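Local coordinates for esterase (Rhizomucor miehei CAU432, PDB 4WY8), which catalyses the hydrolysis of carboxylic esters, as a fungal carboxylesterase built on the alpha/beta hydrolase fold, at residues 83-88 with 116-121; 195-200 with 236-241; 209-214 with 258-263; 252-257 with 282-287. All coordinates share one frame; numbering follows the deposited sequence.

Interaction 1 (83-88 with 116-121); sequences PIVFFH and IFVNYS
His88 and Tyr120 stack where two adjacent parallel strands of the alpha/beta hydrolase sheet, 83-87 and 114-118, run out into loops; helix 101-111 links the strands in a beta-alpha-beta crossover. Three backbone bonds join the strands: Ile116 N to Ile84 O (2.7 Å), Phe86 N to Ile116 O, and a longer one from Val118 N to Phe86 O (3.3 Å). Beyond the last bond the chains part, and a water enters between them. It donates to Phe86 O and Val118 O, accepts from His88 N, and lies over the centre of one face of the Phe117 ring.

Beta-branched valine and isoleucine favour the extended backbone of these buried strands, and flat rings pack well between sheet and helices. Val118 CG2 touches Val85 CG1 at 3.8 Å and reaches the edge of the Phe87 ring at CE1 (3.6 Å). On the face carrying Phe86 and Phe117 the two rings meet rim to rim, and Phe117 CZ approaches His88 CD2 to 3.3 Å, the imidazole nearly parallel to the phenyl but slid aside. His88 CG stands between the backbone N and the carbonyl carbon (chi1 68°), which turns the imidazole toward segment 116-121, where it forms an offset stack with Tyr120 in the loop past the strand, planes at 14°. Tyr120 OH also donates to His88 O (2.6 Å), while a second water bridges His88 NE2 and Tyr120 O, so the imidazole is held at a face and at its edge. His88 opens a His-Gly-Gly-Gly sequence, the motif whose glycine N-H groups contribute to the oxyanion hole in hormone-sensitive-lipase-like esterases, and probably here.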
# COMPACT_ATOMS: atom_id res chain seq x y z
N PRO A 83 -8.23 -14.30 -14.61
CA PRO A 83 -9.59 -14.02 -14.14
C PRO A 83 -9.58 -13.51 -12.71
O PRO A 83 -8.86 -14.02 -11.86
CB PRO A 83 -10.28 -15.38 -14.26
CG PRO A 83 -9.18 -16.37 -13.99
CD PRO A 83 -7.86 -15.71 -14.42
N ILE A 84 -10.34 -12.44 -12.49
CA ILE A 84 -10.57 -11.93 -11.16
C ILE A 84 -12.03 -12.12 -10.84
O ILE A 84 -12.88 -11.46 -11.43
CB ILE A 84 -10.22 -10.44 -11.06
CG1 ILE A 84 -8.75 -10.20 -11.42
CG2 ILE A 84 -10.54 -9.86 -9.67
CD1 ILE A 84 -8.38 -8.72 -11.47
N VAL A 85 -12.34 -13.00 -9.90
CA VAL A 85 -13.70 -13.19 -9.49
C VAL A 85 -14.00 -12.23 -8.35
O VAL A 85 -13.37 -12.27 -7.29
CB VAL A 85 -13.97 -14.64 -9.05
CG1 VAL A 85 -15.44 -14.83 -8.81
CG2 VAL A 85 -13.48 -15.61 -10.12
N PHE A 86 -14.97 -11.36 -8.58
CA PHE A 86 -15.19 -10.21 -7.72
C PHE A 86 -16.51 -10.33 -6.98
O PHE A 86 -17.54 -10.59 -7.60
CB PHE A 86 -15.15 -8.91 -8.56
CG PHE A 86 -15.11 -7.66 -7.74
CD1 PHE A 86 -16.29 -7.08 -7.28
CD2 PHE A 86 -13.91 -7.05 -7.43
CE1 PHE A 86 -16.27 -5.92 -6.51
CE2 PHE A 86 -13.88 -5.89 -6.66
CZ PHE A 86 -15.07 -5.32 -6.21
N PHE A 87 -16.47 -10.11 -5.67
CA PHE A 87 -17.66 -10.10 -4.82
C PHE A 87 -17.88 -8.72 -4.20
O PHE A 87 -17.01 -8.18 -3.45
CB PHE A 87 -17.57 -11.17 -3.72
CG PHE A 87 -17.07 -12.50 -4.23
CD1 PHE A 87 -17.72 -13.15 -5.27
CD2 PHE A 87 -15.95 -13.09 -3.67
CE1 PHE A 87 -17.24 -14.38 -5.76
CE2 PHE A 87 -15.48 -14.32 -4.14
CZ PHE A 87 -16.13 -14.96 -5.19
N HIS A 88 -19.02 -8.12 -4.54
CA HIS A 88 -19.27 -6.74 -4.18
C HIS A 88 -19.76 -6.59 -2.76
O HIS A 88 -20.32 -7.52 -2.17
CB HIS A 88 -20.28 -6.09 -5.16
CG HIS A 88 -21.68 -6.63 -5.05
ND1 HIS A 88 -22.56 -6.23 -4.07
CD2 HIS A 88 -22.37 -7.48 -5.85
CE1 HIS A 88 -23.72 -6.84 -4.24
NE2 HIS A 88 -23.63 -7.61 -5.31
N ILE A 116 -14.78 -11.10 -13.27
CA ILE A 116 -15.97 -11.91 -13.23
C ILE A 116 -16.77 -11.56 -11.98
O ILE A 116 -16.45 -11.95 -10.86
CB ILE A 116 -15.60 -13.40 -13.27
CG1 ILE A 116 -14.81 -13.66 -14.57
CG2 ILE A 116 -16.83 -14.26 -13.22
CD1 ILE A 116 -14.07 -14.96 -14.58
N PHE A 117 -17.80 -10.76 -12.22
CA PHE A 117 -18.65 -10.18 -11.20
C PHE A 117 -19.83 -11.11 -10.88
O PHE A 117 -20.69 -11.35 -11.71
CB PHE A 117 -19.15 -8.81 -11.69
CG PHE A 117 -19.80 -7.96 -10.63
CD1 PHE A 117 -21.17 -8.01 -10.41
CD2 PHE A 117 -19.03 -7.09 -9.86
CE1 PHE A 117 -21.77 -7.21 -9.43
CE2 PHE A 117 -19.61 -6.31 -8.87
CZ PHE A 117 -20.99 -6.37 -8.66
N VAL A 118 -19.88 -11.63 -9.67
CA VAL A 118 -20.94 -12.53 -9.32
C VAL A 118 -22.13 -11.75 -8.79
O VAL A 118 -22.00 -11.03 -7.79
CB VAL A 118 -20.47 -13.54 -8.25
CG1 VAL A 118 -21.61 -14.48 -7.90
CG2 VAL A 118 -19.25 -14.29 -8.77
N ASN A 119 -23.26 -11.82 -9.49
CA ASN A 119 -24.46 -11.18 -8.98
C ASN A 119 -25.16 -12.11 -8.00
O ASN A 119 -26.20 -12.67 -8.30
CB ASN A 119 -25.41 -10.82 -10.13
CG ASN A 119 -24.75 -9.90 -11.14
OD1 ASN A 119 -24.74 -8.68 -10.96
ND2 ASN A 119 -24.17 -10.48 -12.18
N TYR A 120 -24.62 -12.22 -6.79
CA TYR A 120 -25.16 -13.18 -5.83
C TYR A 120 -26.49 -12.72 -5.22
O TYR A 120 -26.88 -11.55 -5.36
CB TYR A 120 -24.12 -13.49 -4.73
CG TYR A 120 -23.64 -12.30 -3.92
CD1 TYR A 120 -24.36 -11.85 -2.81
CD2 TYR A 120 -22.46 -11.65 -4.24
CE1 TYR A 120 -23.93 -10.78 -2.07
CE2 TYR A 120 -22.01 -10.57 -3.49
CZ TYR A 120 -22.75 -10.14 -2.41
OH TYR A 120 -22.30 -9.08 -1.66
N SER A 121 -27.22 -13.67 -4.62
CA SER A 121 -28.54 -13.39 -4.05
C SER A 121 -28.41 -12.56 -2.79
O SER A 121 -27.65 -12.90 -1.87
CB SER A 121 -29.30 -14.68 -3.77
OG SER A 121 -29.42 -15.47 -4.95
O HOH W 1 -20.02 -9.29 -7.02
O HOH W 2 -25.68 -9.18 -6.40

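Interaction 2 (195-200 with 236-241); sequences TDDNFE and FACPLK
Lys241 reaches across Asp196 and Asp197, its chain running at about a right angle to both, and its ammonium group bridges the two carboxylates. The lysine is extended until its last torsion, where a bend (chi4 -54°) swings NZ between the acids. NZ lies 2.8 Å from Asp196 OD1 and 2.7 Å from Asp197 OD1, meeting each oxygen on its syn side but somewhat out of the carboxylate plane. A long, flexible base suits this place, since neighbouring acids project from one strip of chain and need a cation that can come to both. Asp196 OD1 also takes a weak bond from Asp197 N, which helps fix the rotation of the Asp196 carboxylate.

Leu240 lies on the other flank of Asp196, nearly perpendicular to it, with CD2 3.6 Å from Asp196 OD2, and its CB rests on Thr195 OG1 (3.7 Å). The Leu240 backbone N donates in plane to Thr195 O (3.0 Å), so the 3-10 turn 239-241 is fastened to the loop that follows strand 188-191. Cys238 CB packs against Thr195 O at 3.5 Å. Outside the pair, Glu266 of helix 264-276 accepts from the backbone N of both Thr195 and Asp196. Two acids and one base would, if all are ionised, leave these three side chains with a net negative charge, and the lysine would be expected to stay protonated while it eases the repulsion between the carboxylates.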
# COMPACT_ATOMS: atom_id res chain seq x y z
N THR A 195 -15.20 -9.26 9.11
CA THR A 195 -14.65 -10.53 9.57
C THR A 195 -15.20 -10.98 10.92
O THR A 195 -14.86 -12.07 11.38
CB THR A 195 -13.12 -10.51 9.70
OG1 THR A 195 -12.75 -9.64 10.78
CG2 THR A 195 -12.46 -10.08 8.42
N ASP A 196 -15.99 -10.14 11.58
CA ASP A 196 -16.49 -10.50 12.90
C ASP A 196 -17.81 -9.78 13.19
O ASP A 196 -18.30 -8.99 12.37
CB ASP A 196 -15.44 -10.19 13.99
CG ASP A 196 -15.57 -11.11 15.22
OD1 ASP A 196 -16.26 -12.15 15.11
OD2 ASP A 196 -14.93 -10.84 16.26
N ASP A 197 -18.41 -10.11 14.33
CA ASP A 197 -19.67 -9.50 14.74
C ASP A 197 -19.53 -8.85 16.10
O ASP A 197 -20.50 -8.73 16.85
CB ASP A 197 -20.80 -10.54 14.74
CG ASP A 197 -20.68 -11.54 15.91
OD1 ASP A 197 -19.56 -11.80 16.41
OD2 ASP A 197 -21.74 -12.07 16.33
N ASN A 198 -18.33 -8.48 16.49
CA ASN A 198 -18.23 -7.70 17.71
C ASN A 198 -18.38 -6.22 17.37
O ASN A 198 -17.51 -5.62 16.73
CB ASN A 198 -16.91 -7.96 18.44
CG ASN A 198 -16.81 -7.17 19.73
OD1 ASN A 198 -17.72 -6.42 20.08
ND2 ASN A 198 -15.68 -7.32 20.42
N PHE A 199 -19.50 -5.64 17.81
CA PHE A 199 -19.82 -4.26 17.46
C PHE A 199 -19.31 -3.28 18.50
O PHE A 199 -19.78 -2.13 18.56
CB PHE A 199 -21.33 -4.07 17.28
CG PHE A 199 -21.94 -5.05 16.33
CD1 PHE A 199 -21.50 -5.10 15.01
CD2 PHE A 199 -22.99 -5.86 16.73
CE1 PHE A 199 -22.07 -5.99 14.11
CE2 PHE A 199 -23.57 -6.76 15.84
CZ PHE A 199 -23.11 -6.82 14.52
N GLU A 200 -18.40 -3.74 19.35
CA GLU A 200 -17.79 -2.85 20.33
C GLU A 200 -16.26 -2.91 20.33
O GLU A 200 -15.63 -2.71 21.37
CB GLU A 200 -18.33 -3.17 21.71
CG GLU A 200 -19.83 -2.99 21.83
CD GLU A 200 -20.22 -1.53 22.09
OE1 GLU A 200 -19.30 -0.69 22.24
OE2 GLU A 200 -21.43 -1.22 22.14
N PHE A 236 -17.57 -19.40 8.62
CA PHE A 236 -17.99 -19.03 7.27
C PHE A 236 -18.88 -17.78 7.26
O PHE A 236 -19.20 -17.23 6.19
CB PHE A 236 -18.70 -20.23 6.63
CG PHE A 236 -17.79 -21.41 6.47
CD1 PHE A 236 -16.78 -21.39 5.51
CD2 PHE A 236 -17.92 -22.53 7.29
CE1 PHE A 236 -15.91 -22.46 5.36
CE2 PHE A 236 -17.05 -23.62 7.14
CZ PHE A 236 -16.05 -23.58 6.17
N ALA A 237 -19.22 -17.31 8.45
CA ALA A 237 -19.89 -16.03 8.64
C ALA A 237 -18.85 -15.00 9.12
O ALA A 237 -18.67 -13.93 8.53
CB ALA A 237 -21.01 -16.17 9.67
N CYS A 238 -18.15 -15.37 10.19
CA CYS A 238 -17.17 -14.51 10.83
C CYS A 238 -15.84 -15.24 10.86
O CYS A 238 -15.53 -15.97 11.80
CB CYS A 238 -17.60 -14.15 12.25
SG CYS A 238 -19.26 -13.38 12.35
N PRO A 239 -15.04 -15.07 9.80
CA PRO A 239 -13.78 -15.81 9.69
C PRO A 239 -12.75 -15.43 10.75
O PRO A 239 -11.78 -16.17 10.92
CB PRO A 239 -13.27 -15.44 8.29
CG PRO A 239 -14.00 -14.15 7.93
CD PRO A 239 -15.34 -14.27 8.59
N LEU A 240 -12.95 -14.33 11.47
CA LEU A 240 -12.03 -13.97 12.56
C LEU A 240 -12.11 -14.94 13.74
O LEU A 240 -11.16 -15.06 14.52
CB LEU A 240 -12.31 -12.56 13.05
CG LEU A 240 -11.38 -11.97 14.11
CD1 LEU A 240 -9.90 -11.99 13.67
CD2 LEU A 240 -11.84 -10.57 14.48
N LYS A 241 -13.23 -15.63 13.85
CA LYS A 241 -13.42 -16.60 14.94
C LYS A 241 -12.71 -17.93 14.61
O LYS A 241 -12.66 -18.83 15.45
CB LYS A 241 -14.92 -16.87 15.17
CG LYS A 241 -15.80 -15.64 15.44
CD LYS A 241 -17.24 -16.09 15.79
CE LYS A 241 -18.24 -14.93 15.84
NZ LYS A 241 -17.80 -13.84 16.76

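Interaction 3 (209-214 with 258-263); sequences ENYYLT and AEADVL
Leu213 packs against Asp261, Val262 and Leu263 on the loop that, in an alpha/beta hydrolase, carries the acid of the catalytic triad, here after strand 253-258, the last strand but one of the sheet within the chain. Asp261 probably fills that role, since its OD2 is hydrogen-bonded to His291 ND1 in a geometry consistent with a Ser-His-Asp relay.

The tight part is the tip of Leu213. CG is anti to the backbone N (chi1 176°), which sends CD2 across to the other loop, where it meets Val262 CG2 at 3.8 Å, Leu263 CD1 at 3.9 Å and the carboxylate oxygen Asp261 OD1 at 3.8 Å. A branched leucine suits this spot: one methyl can touch three residues, while Met218 and Phe221 of helix 215-225 pack on the same side chain.

The other part is looser and wetter. Tyr211, partly exposed, leans the CD1 side of its ring on the small Ala260 CB at 4.0 Å, and no direct polar bond joins the two segments. Waters stand between the backbones instead: one lies near both Tyr211 O and Ala260 O, and another near Leu213 O accepts from Val262 N (2.9 Å). Beside them, Leu263 N donates to Asp261 OD1 over 3.0 Å, almost straight at 175°, from well above the carboxylate plane.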
# COMPACT_ATOMS: atom_id res chain seq x y z
N GLU A 209 -20.42 6.66 14.43
CA GLU A 209 -21.30 7.54 13.64
C GLU A 209 -20.54 8.54 12.77
O GLU A 209 -19.36 8.80 12.98
CB GLU A 209 -22.28 8.27 14.56
CG GLU A 209 -23.08 7.35 15.48
CD GLU A 209 -24.03 8.12 16.40
OE1 GLU A 209 -24.23 9.33 16.16
OE2 GLU A 209 -24.57 7.50 17.34
N ASN A 210 -21.22 9.07 11.76
CA ASN A 210 -20.70 10.15 10.90
C ASN A 210 -19.51 9.79 10.00
O ASN A 210 -18.83 10.68 9.48
CB ASN A 210 -20.32 11.35 11.75
CG ASN A 210 -21.47 11.85 12.59
OD1 ASN A 210 -22.59 12.01 12.08
ND2 ASN A 210 -21.22 12.08 13.87
N TYR A 211 -19.27 8.50 9.78
CA TYR A 211 -18.27 8.10 8.78
C TYR A 211 -18.84 7.14 7.72
O TYR A 211 -18.17 6.16 7.32
CB TYR A 211 -17.08 7.47 9.47
CG TYR A 211 -16.31 8.40 10.40
CD1 TYR A 211 -15.30 9.21 9.93
CD2 TYR A 211 -16.62 8.44 11.77
CE1 TYR A 211 -14.58 10.05 10.79
CE2 TYR A 211 -15.92 9.28 12.64
CZ TYR A 211 -14.90 10.08 12.14
OH TYR A 211 -14.19 10.90 12.99
N TYR A 212 -20.07 7.44 7.30
CA TYR A 212 -20.77 6.77 6.21
C TYR A 212 -21.22 5.35 6.56
O TYR A 212 -22.42 5.07 6.59
CB TYR A 212 -19.89 6.78 4.95
CG TYR A 212 -20.54 6.23 3.70
CD1 TYR A 212 -21.56 6.93 3.06
CD2 TYR A 212 -20.14 5.01 3.17
CE1 TYR A 212 -22.16 6.44 1.91
CE2 TYR A 212 -20.74 4.50 2.02
CZ TYR A 212 -21.75 5.22 1.40
OH TYR A 212 -22.35 4.72 0.27
N LEU A 213 -20.28 4.44 6.81
CA LEU A 213 -20.65 3.13 7.36
C LEU A 213 -20.76 3.27 8.87
O LEU A 213 -19.79 3.63 9.51
CB LEU A 213 -19.63 2.03 7.01
CG LEU A 213 -19.94 0.65 7.65
CD1 LEU A 213 -21.27 0.09 7.13
CD2 LEU A 213 -18.83 -0.37 7.39
N THR A 214 -21.93 3.00 9.43
CA THR A 214 -22.16 3.19 10.86
C THR A 214 -22.37 1.84 11.56
O THR A 214 -22.63 0.83 10.90
CB THR A 214 -23.39 4.07 11.09
OG1 THR A 214 -24.53 3.43 10.52
CG2 THR A 214 -23.22 5.42 10.38
N ALA A 258 -9.16 0.64 6.14
CA ALA A 258 -9.29 2.09 6.18
C ALA A 258 -9.08 2.58 7.60
O ALA A 258 -9.58 1.98 8.56
CB ALA A 258 -10.67 2.53 5.66
N GLU A 259 -8.37 3.70 7.74
CA GLU A 259 -8.11 4.26 9.06
C GLU A 259 -9.40 4.65 9.79
O GLU A 259 -9.57 4.34 10.96
CB GLU A 259 -7.18 5.46 8.97
CG GLU A 259 -6.86 6.06 10.33
CD GLU A 259 -6.08 7.36 10.21
OE1 GLU A 259 -6.26 8.05 9.18
OE2 GLU A 259 -5.32 7.69 11.15
N ALA A 260 -10.31 5.35 9.11
CA ALA A 260 -11.54 5.78 9.78
C ALA A 260 -12.72 4.88 9.42
O ALA A 260 -13.55 5.26 8.61
CB ALA A 260 -11.85 7.23 9.45
N ASP A 261 -12.77 3.68 10.00
CA ASP A 261 -13.72 2.64 9.59
C ASP A 261 -14.02 1.78 10.81
O ASP A 261 -13.08 1.37 11.52
CB ASP A 261 -13.13 1.78 8.45
CG ASP A 261 -14.10 0.69 7.93
OD1 ASP A 261 -15.27 0.57 8.39
OD2 ASP A 261 -13.68 -0.05 6.99
N VAL A 262 -15.30 1.51 11.05
CA VAL A 262 -15.67 0.65 12.18
C VAL A 262 -15.08 -0.75 12.03
O VAL A 262 -14.79 -1.41 13.03
CB VAL A 262 -17.21 0.53 12.35
CG1 VAL A 262 -17.81 1.85 12.77
CG2 VAL A 262 -17.87 -0.02 11.07
N LEU A 263 -14.84 -1.18 10.80
CA LEU A 263 -14.34 -2.53 10.53
C LEU A 263 -12.82 -2.62 10.58
O LEU A 263 -12.25 -3.67 10.26
CB LEU A 263 -14.82 -3.02 9.15
CG LEU A 263 -16.33 -3.07 8.92
CD1 LEU A 263 -16.63 -3.58 7.54
CD2 LEU A 263 -16.98 -3.98 10.00
O HOH W 3 -16.02 4.71 7.46
O HOH W 4 -17.07 2.91 9.26

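Interaction 4 (252-257 with 282-287); sequences RALVIT and TAVRYL
Ile256 and Val284 lie side by side and point the same way, Ile256 CG1 touching Val284 CG2 at 3.7 Å, while the other branch of the isoleucine, CG2, meets Tyr286 CD1 at 3.9 Å. On the same face Leu254 CD1 comes down on Thr282 O (3.6 Å). Across the sheet, on the face with Val255 and Ala283, Thr257 OG1 presses against Arg285 CB at 3.4 Å. Its hydroxyl stands between the backbone N and the carbonyl carbon (chi1 57°), and that same position lets it bond Glu268.

Behind these side chains run five nearly straight backbone bonds, in order Thr282 N to Ala253 O, Val255 N to Thr282 O, Val284 N to Val255 O, Thr257 N to Val284 O and Tyr286 N to Thr257 O, the last 2.8 Å long. This is a regular parallel pair, the closing beta-alpha-beta unit of the hydrolase sheet, with helix 264-276 crossing between strands 253-258 and 281-286. Beta-branched residues such as Val255, Ile256 and Val284 suit the extended backbone, and their apolar branches suit burial; helix 301-322 covers the face of Leu254 and Ile256.

Farther out, Glu268 of helix 264-276 takes both the Thr257 hydroxyl and, in a salt bridge, Arg285 NE, which the bend at chi3 (-65°) brings round. Tyr286 OH is hydrogen-bonded to His309 of helix 301-322. Strand 281-286 is outermost within its chain, but Val284, Arg285 and Tyr286 pair antiparallel with a strand of the second subunit, carrying the sheet across the dimer interface.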
# COMPACT_ATOMS: atom_id res chain seq x y z
N ARG A 252 -2.38 -16.72 -1.04
CA ARG A 252 -1.65 -15.45 -0.90
C ARG A 252 -2.63 -14.26 -0.80
O ARG A 252 -3.56 -14.13 -1.61
CB ARG A 252 -0.71 -15.30 -2.11
CG ARG A 252 0.03 -13.98 -2.24
CD ARG A 252 0.91 -13.99 -3.53
NE ARG A 252 1.09 -12.64 -4.07
CZ ARG A 252 2.05 -11.81 -3.69
NH1 ARG A 252 2.92 -12.20 -2.77
NH2 ARG A 252 2.13 -10.59 -4.22
N ALA A 253 -2.46 -13.42 0.21
CA ALA A 253 -3.50 -12.46 0.59
C ALA A 253 -3.03 -11.02 0.64
O ALA A 253 -1.92 -10.73 1.11
CB ALA A 253 -4.07 -12.82 1.95
N LEU A 254 -3.89 -10.12 0.18
CA LEU A 254 -3.72 -8.68 0.36
C LEU A 254 -4.92 -8.16 1.14
O LEU A 254 -6.06 -8.28 0.69
CB LEU A 254 -3.58 -7.96 -0.99
CG LEU A 254 -3.59 -6.42 -1.02
CD1 LEU A 254 -2.43 -5.83 -0.21
CD2 LEU A 254 -3.58 -5.86 -2.48
N VAL A 255 -4.67 -7.63 2.33
CA VAL A 255 -5.73 -7.14 3.20
C VAL A 255 -5.56 -5.64 3.35
O VAL A 255 -4.51 -5.16 3.84
CB VAL A 255 -5.70 -7.83 4.58
CG1 VAL A 255 -6.90 -7.39 5.47
CG2 VAL A 255 -5.73 -9.33 4.40
N ILE A 256 -6.55 -4.90 2.88
CA ILE A 256 -6.49 -3.43 2.91
C ILE A 256 -7.53 -2.88 3.86
O ILE A 256 -8.72 -3.20 3.74
CB ILE A 256 -6.70 -2.85 1.49
CG1 ILE A 256 -5.53 -3.24 0.59
CG2 ILE A 256 -6.76 -1.32 1.53
CD1 ILE A 256 -5.88 -3.12 -0.87
N THR A 257 -7.10 -2.06 4.82
CA THR A 257 -8.06 -1.48 5.77
C THR A 257 -8.05 0.05 5.69
O THR A 257 -7.06 0.67 5.22
CB THR A 257 -7.76 -1.90 7.24
OG1 THR A 257 -6.42 -1.53 7.60
CG2 THR A 257 -7.96 -3.41 7.44
N THR A 282 -0.04 -9.65 2.87
CA THR A 282 0.34 -8.24 2.85
C THR A 282 -0.85 -7.47 3.44
O THR A 282 -1.96 -7.58 2.93
CB THR A 282 0.66 -7.77 1.40
OG1 THR A 282 1.61 -8.66 0.82
CG2 THR A 282 1.20 -6.34 1.36
N ALA A 283 -0.62 -6.76 4.54
CA ALA A 283 -1.71 -6.03 5.24
C ALA A 283 -1.34 -4.57 5.37
O ALA A 283 -0.26 -4.22 5.86
CB ALA A 283 -1.99 -6.63 6.63
N VAL A 284 -2.20 -3.71 4.86
CA VAL A 284 -1.89 -2.28 4.82
C VAL A 284 -3.10 -1.47 5.24
O VAL A 284 -4.22 -1.75 4.84
CB VAL A 284 -1.43 -1.86 3.41
CG1 VAL A 284 -0.21 -2.62 3.01
CG2 VAL A 284 -2.50 -2.17 2.40
N ARG A 285 -2.87 -0.46 6.07
CA ARG A 285 -3.91 0.48 6.46
C ARG A 285 -3.71 1.79 5.69
O ARG A 285 -2.62 2.34 5.72
CB ARG A 285 -3.86 0.74 7.97
CG ARG A 285 -4.83 1.82 8.43
CD ARG A 285 -4.44 2.35 9.80
NE ARG A 285 -4.55 1.32 10.84
CZ ARG A 285 -4.51 1.58 12.14
NH1 ARG A 285 -4.37 2.84 12.55
NH2 ARG A 285 -4.61 0.60 13.03
N TYR A 286 -4.72 2.24 4.96
CA TYR A 286 -4.61 3.54 4.29
C TYR A 286 -5.10 4.64 5.19
O TYR A 286 -6.20 4.55 5.76
CB TYR A 286 -5.39 3.54 2.97
CG TYR A 286 -4.56 3.04 1.80
CD1 TYR A 286 -4.29 1.68 1.63
CD2 TYR A 286 -4.07 3.93 0.84
CE1 TYR A 286 -3.51 1.22 0.56
CE2 TYR A 286 -3.32 3.48 -0.24
CZ TYR A 286 -3.05 2.13 -0.37
OH TYR A 286 -2.32 1.69 -1.44
N LEU A 287 -4.29 5.70 5.32
CA LEU A 287 -4.67 6.79 6.21
C LEU A 287 -5.58 7.80 5.53
O LEU A 287 -5.54 7.97 4.30
CB LEU A 287 -3.43 7.49 6.76
CG LEU A 287 -2.95 6.95 8.12
CD1 LEU A 287 -2.31 5.56 8.01
CD2 LEU A 287 -2.00 7.94 8.76
O HOH W 5 0.90 -10.92 -0.06

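In the fold
Interactions 1 and 4 sit on one mixed sheet, their centres about 20 Å apart: 83-88 with 116-121 lies inside it, 252-257 with 282-287 at its edge within the chain. Interaction 3 continues from the strand of interaction 4, and the two touch where Glu259 N comes 3.1 Å from Tyr286 O, a probable hydrogen bond. The putative catalytic centre draws on several of them: interaction 3 holds the likely acid Asp261, Phe87 of interaction 1 touches the presumed nucleophile elbow, and Leu263 of interaction 3 touches it too. Interaction 2 joins two partly buried loops, its centre about 16 Å from that of interaction 3 and nearest atoms about 6 Å away, without touching it.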